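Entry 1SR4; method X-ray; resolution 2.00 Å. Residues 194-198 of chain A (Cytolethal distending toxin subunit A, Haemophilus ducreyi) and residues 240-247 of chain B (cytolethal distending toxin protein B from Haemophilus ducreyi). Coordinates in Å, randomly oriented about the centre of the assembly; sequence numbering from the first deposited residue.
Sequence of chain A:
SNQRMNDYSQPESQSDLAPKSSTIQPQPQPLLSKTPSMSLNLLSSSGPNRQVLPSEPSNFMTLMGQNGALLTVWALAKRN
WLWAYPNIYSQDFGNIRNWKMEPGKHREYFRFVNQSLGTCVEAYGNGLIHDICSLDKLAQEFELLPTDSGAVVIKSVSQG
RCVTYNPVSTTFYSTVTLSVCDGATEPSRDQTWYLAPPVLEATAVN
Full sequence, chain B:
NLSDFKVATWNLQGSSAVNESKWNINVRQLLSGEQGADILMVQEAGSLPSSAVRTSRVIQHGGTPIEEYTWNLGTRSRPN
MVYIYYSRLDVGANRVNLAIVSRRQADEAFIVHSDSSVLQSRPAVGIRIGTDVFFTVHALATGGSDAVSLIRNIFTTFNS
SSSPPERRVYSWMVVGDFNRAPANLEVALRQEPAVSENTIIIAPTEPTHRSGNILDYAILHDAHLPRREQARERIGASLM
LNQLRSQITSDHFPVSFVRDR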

ATOM      1  N   TYR A 194      -6.247  -8.676  -8.859  1.00  8.21           N
ATOM      2  CA  TYR A 194      -5.914  -7.382  -8.261  1.00  7.73           C
ATOM      3  C   TYR A 194      -6.538  -7.308  -6.872  1.00  7.83           C
ATOM      4  O   TYR A 194      -7.651  -7.807  -6.642  1.00  8.01           O
ATOM      5  CB  TYR A 194      -6.458  -6.200  -9.080  1.00  7.40           C
ATOM      6  CG  TYR A 194      -6.326  -6.327 -10.589  1.00  9.44           C
ATOM      7  CD1 TYR A 194      -5.094  -6.606 -11.193  1.00  9.52           C
ATOM      8  CD2 TYR A 194      -7.437  -6.135 -11.418  1.00  9.35           C
ATOM      9  CE1 TYR A 194      -4.980  -6.682 -12.615  1.00 10.47           C
ATOM     10  CE2 TYR A 194      -7.334  -6.215 -12.818  1.00  9.00           C
ATOM     11  CZ  TYR A 194      -6.110  -6.485 -13.405  1.00 10.10           C
ATOM     12  OH  TYR A 194      -6.029  -6.549 -14.784  1.00 12.39           O
ATOM     13  N   LEU A 195      -5.816  -6.685  -5.945  1.00  6.32           N
ATOM     14  CA  LEU A 195      -6.311  -6.481  -4.589  1.00  7.34           C
ATOM     15  C   LEU A 195      -7.070  -5.170  -4.782  1.00  8.05           C
ATOM     16  O   LEU A 195      -6.460  -4.114  -4.947  1.00  7.85           O
ATOM     17  CB  LEU A 195      -5.114  -6.340  -3.633  1.00  9.40           C
ATOM     18  CG  LEU A 195      -4.271  -7.640  -3.638  1.00  8.81           C
ATOM     19  CD1 LEU A 195      -2.962  -7.479  -2.901  1.00  9.76           C
ATOM     20  CD2 LEU A 195      -5.102  -8.745  -3.025  1.00 11.18           C
ATOM     21  N   ALA A 196      -8.400  -5.246  -4.763  1.00  6.58           N
ATOM     22  CA  ALA A 196      -9.244  -4.088  -5.067  1.00  7.29           C
ATOM     23  C   ALA A 196     -10.201  -3.628  -3.974  1.00  7.42           C
ATOM     24  O   ALA A 196     -10.431  -4.342  -2.993  1.00  6.79           O
ATOM     25  CB  ALA A 196     -10.061  -4.404  -6.385  1.00  7.02           C
ATOM     26  N   PRO A 197     -10.787  -2.425  -4.135  1.00  6.84           N
ATOM     27  CA  PRO A 197     -11.726  -1.925  -3.123  1.00  6.67           C
ATOM     28  C   PRO A 197     -12.944  -2.839  -3.101  1.00  7.32           C
ATOM     29  O   PRO A 197     -13.286  -3.460  -4.107  1.00  8.65           O
ATOM     30  CB  PRO A 197     -12.100  -0.522  -3.634  1.00  6.60           C
ATOM     31  CG  PRO A 197     -10.922  -0.130  -4.525  1.00  7.30           C
ATOM     32  CD  PRO A 197     -10.617  -1.443  -5.220  1.00  5.65           C
ATOM     33  N   PRO A 198     -13.616  -2.931  -1.950  1.00  7.74           N
ATOM     34  CA  PRO A 198     -14.803  -3.775  -1.813  1.00  8.20           C
ATOM     35  C   PRO A 198     -15.944  -3.145  -2.594  1.00  9.31           C
ATOM     36  O   PRO A 198     -15.878  -1.953  -2.923  1.00  9.47           O
ATOM     37  CB  PRO A 198     -15.071  -3.741  -0.310  1.00  5.62           C
ATOM     38  CG  PRO A 198     -14.709  -2.297   0.044  1.00  5.61           C
ATOM     39  CD  PRO A 198     -13.391  -2.113  -0.738  1.00  6.67           C
TER
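Chain B (240-247) MLNQLRSQ

Chain B meets this part of chain A without forming a sheet. Residues 194-196 of chain A are a strand, and Pro A197 and Pro A198 continue it in extended conformation, with psi near 150-160°. Across from them, residues 241-243 of chain B have helical phi/psi values but not the regular bonding of a helix. Leu B244 (-76/140) then opens the chain, and the backbone from Leu B244 to Gln B247 heads more against the direction of chain A than along it. The closest pairing of CA atoms, Ala A196 with Arg B245 at 4.1 Å, brings the two backbones into contact, yet no direct hydrogen bond joins the stretches.

Tyr A194 takes no part: its CB points sideways, the nearest approach of its side chain to this stretch is 7.1 Å, from Tyr A194 CB to Ser B246 C, and none of its surface is covered by the stretch.

Leu A195 is the centre of the contact, losing 99 Å² of the 283 Å² buried in all. Its CB points toward chain B, and its m,t side chain packs against Leu B241 and Leu B244, which a weak backbone bond from Leu B244 N to Leu B241 O (3.3 Å) also links. Leu A195 CD1 lies 3.9 Å from Leu B241 CB and 3.6 Å from Leu B241 O, while Leu A195 CB is 4.2 Å from Leu B244 CB and 3.6 Å from Leu B244 O. The carbonyl faces the next peptide: Leu A195 O is 3.3 Å from Arg B245 C and 3.5 Å from Ser B246 N. Polar linkage comes instead through water 1, which donates to Leu A195 O at 2.6 Å and, weakly, to Ser B246 O at 3.1 Å.

Ala A196 contributes mainly backbone. Its CB points away, but Ala A196 O comes within 3.8 Å of Arg B245 CD. Arg B245 NH1 turns back to its own chain, donating to Asn B242 O (2.9 Å, 171°) and to Leu B244 O (3.1 Å, 165°), while NH2 is bonded elsewhere in the structure. These nearly linear NH1 bonds tie the side chain to the preceding backbone and leave its aliphatic part beside chain A.

Pro A197 rests on the same residue. Its CD is 3.2 Å from Arg B245 O, a close approach in which the imino nitrogen has no hydrogen to offer, and Pro A197 CG is 4.2 Å from Arg B245 CB. By Pro A198 the contact has faded: its ring comes no closer to this stretch than 4.7 Å, Pro A198 CD to Arg B245 CD, with only 10 Å² covered.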

ATOM      1  N   MET B 240       2.795  -6.633   3.087  1.00 11.60           N
ATOM      2  CA  MET B 240       1.530  -6.165   3.676  1.00 10.64           C
ATOM      3  C   MET B 240       0.400  -6.073   2.647  1.00 10.30           C
ATOM      4  O   MET B 240      -0.260  -5.042   2.509  1.00  7.82           O
ATOM      5  CB  MET B 240       1.735  -4.794   4.340  1.00 10.99           C
ATOM      6  CG  MET B 240       0.571  -4.370   5.241  1.00 12.10           C
ATOM      7  SD  MET B 240       1.057  -2.933   6.181  1.00 10.87           S
ATOM      8  CE  MET B 240       0.109  -3.135   7.680  1.00 10.39           C
ATOM      9  N   LEU B 241       0.153  -7.179   1.961  1.00 10.99           N
ATOM     10  CA  LEU B 241      -0.846  -7.200   0.910  1.00 12.33           C
ATOM     11  C   LEU B 241      -2.276  -7.105   1.390  1.00 12.14           C
ATOM     12  O   LEU B 241      -3.159  -6.739   0.622  1.00 12.41           O
ATOM     13  CB  LEU B 241      -0.653  -8.448   0.050  1.00 13.05           C
ATOM     14  CG  LEU B 241       0.761  -8.643  -0.512  1.00 15.33           C
ATOM     15  CD1 LEU B 241       0.828  -9.978  -1.240  1.00 14.63           C
ATOM     16  CD2 LEU B 241       1.127  -7.495  -1.446  1.00 14.24           C
ATOM     17  N   ASN B 242      -2.513  -7.419   2.659  1.00 12.94           N
ATOM     18  CA  ASN B 242      -3.867  -7.348   3.203  1.00 12.64           C
ATOM     19  C   ASN B 242      -4.385  -5.902   3.305  1.00 12.19           C
ATOM     20  O   ASN B 242      -5.580  -5.675   3.499  1.00 10.54           O
ATOM     21  CB  ASN B 242      -3.914  -8.037   4.572  1.00 13.37           C
ATOM     22  CG  ASN B 242      -2.903  -7.486   5.542  1.00 13.48           C
ATOM     23  OD1 ASN B 242      -1.711  -7.403   5.244  1.00 12.75           O
ATOM     24  ND2 ASN B 242      -3.371  -7.110   6.720  1.00 15.62           N
ATOM     25  N   GLN B 243      -3.488  -4.934   3.141  1.00 10.21           N
ATOM     26  CA  GLN B 243      -3.876  -3.530   3.228  1.00 11.16           C
ATOM     27  C   GLN B 243      -4.175  -2.853   1.877  1.00 13.02           C
ATOM     28  O   GLN B 243      -4.848  -1.814   1.841  1.00 12.89           O
ATOM     29  CB  GLN B 243      -2.784  -2.736   3.942  1.00 10.95           C
ATOM     30  CG  GLN B 243      -2.649  -3.016   5.435  1.00 11.15           C
ATOM     31  CD  GLN B 243      -3.943  -2.794   6.210  1.00 14.87           C
ATOM     32  OE1 GLN B 243      -4.657  -3.745   6.518  1.00 15.29           O
ATOM     33  NE2 GLN B 243      -4.250  -1.534   6.523  1.00 14.80           N
ATOM     34  N   LEU B 244      -3.731  -3.466   0.779  1.00 10.61           N
ATOM     35  CA  LEU B 244      -3.897  -2.877  -0.551  1.00 11.89           C
ATOM     36  C   LEU B 244      -5.292  -2.938  -1.187  1.00 10.71           C
ATOM     37  O   LEU B 244      -5.993  -3.942  -1.087  1.00 10.01           O
ATOM     38  CB  LEU B 244      -2.868  -3.499  -1.509  1.00 11.76           C
ATOM     39  CG  LEU B 244      -1.441  -3.591  -0.951  1.00 15.52           C
ATOM     40  CD1 LEU B 244      -0.507  -4.140  -2.016  1.00 16.60           C
ATOM     41  CD2 LEU B 244      -0.959  -2.217  -0.506  1.00 18.63           C
ATOM     42  N   ARG B 245      -5.672  -1.840  -1.838  1.00  9.54           N
ATOM     43  CA  ARG B 245      -6.954  -1.722  -2.545  1.00  9.44           C
ATOM     44  C   ARG B 245      -6.643  -1.008  -3.867  1.00  9.57           C
ATOM     45  O   ARG B 245      -7.544  -0.625  -4.596  1.00  6.03           O
ATOM     46  CB  ARG B 245      -7.923  -0.854  -1.748  1.00 11.56           C
ATOM     47  CG  ARG B 245      -8.036  -1.211  -0.257  1.00 13.15           C
ATOM     48  CD  ARG B 245      -8.785  -2.505  -0.047  1.00 13.10           C
ATOM     49  NE  ARG B 245      -9.068  -2.746   1.380  1.00 13.13           N
ATOM     50  CZ  ARG B 245      -8.344  -3.541   2.168  1.00 13.78           C
ATOM     51  NH1 ARG B 245      -7.280  -4.182   1.688  1.00  9.46           N
ATOM     52  NH2 ARG B 245      -8.688  -3.705   3.440  1.00 11.18           N
ATOM     53  N   SER B 246      -5.347  -0.856  -4.156  1.00  9.16           N
ATOM     54  CA  SER B 246      -4.864  -0.145  -5.340  1.00 10.96           C
ATOM     55  C   SER B 246      -3.512  -0.656  -5.811  1.00 11.25           C
ATOM     56  O   SER B 246      -2.851  -1.433  -5.129  1.00 11.72           O
ATOM     57  CB  SER B 246      -4.637   1.340  -5.008  1.00 10.53           C
ATOM     58  OG  SER B 246      -5.819   2.007  -4.598  1.00 17.44           O
ATOM     59  N   GLN B 247      -3.099  -0.162  -6.973  1.00  9.75           N
ATOM     60  CA  GLN B 247      -1.778  -0.453  -7.503  1.00  8.65           C
ATOM     61  C   GLN B 247      -0.798   0.106  -6.449  1.00  9.03           C
ATOM     62  O   GLN B 247      -1.111   1.097  -5.758  1.00  7.19           O
ATOM     63  CB  GLN B 247      -1.580   0.312  -8.815  1.00  9.08           C
ATOM     64  CG  GLN B 247      -0.131   0.460  -9.290  1.00 10.55           C
ATOM     65  CD  GLN B 247       0.509  -0.870  -9.640  1.00 11.51           C
ATOM     66  OE1 GLN B 247       0.507  -1.807  -8.826  1.00 14.67           O
ATOM     67  NE2 GLN B 247       1.069  -0.966 -10.849  1.00  7.90           N
TER
HETATM   68  O   HOH W   1      -4.294  -3.847  -6.421  1.00 16.07           O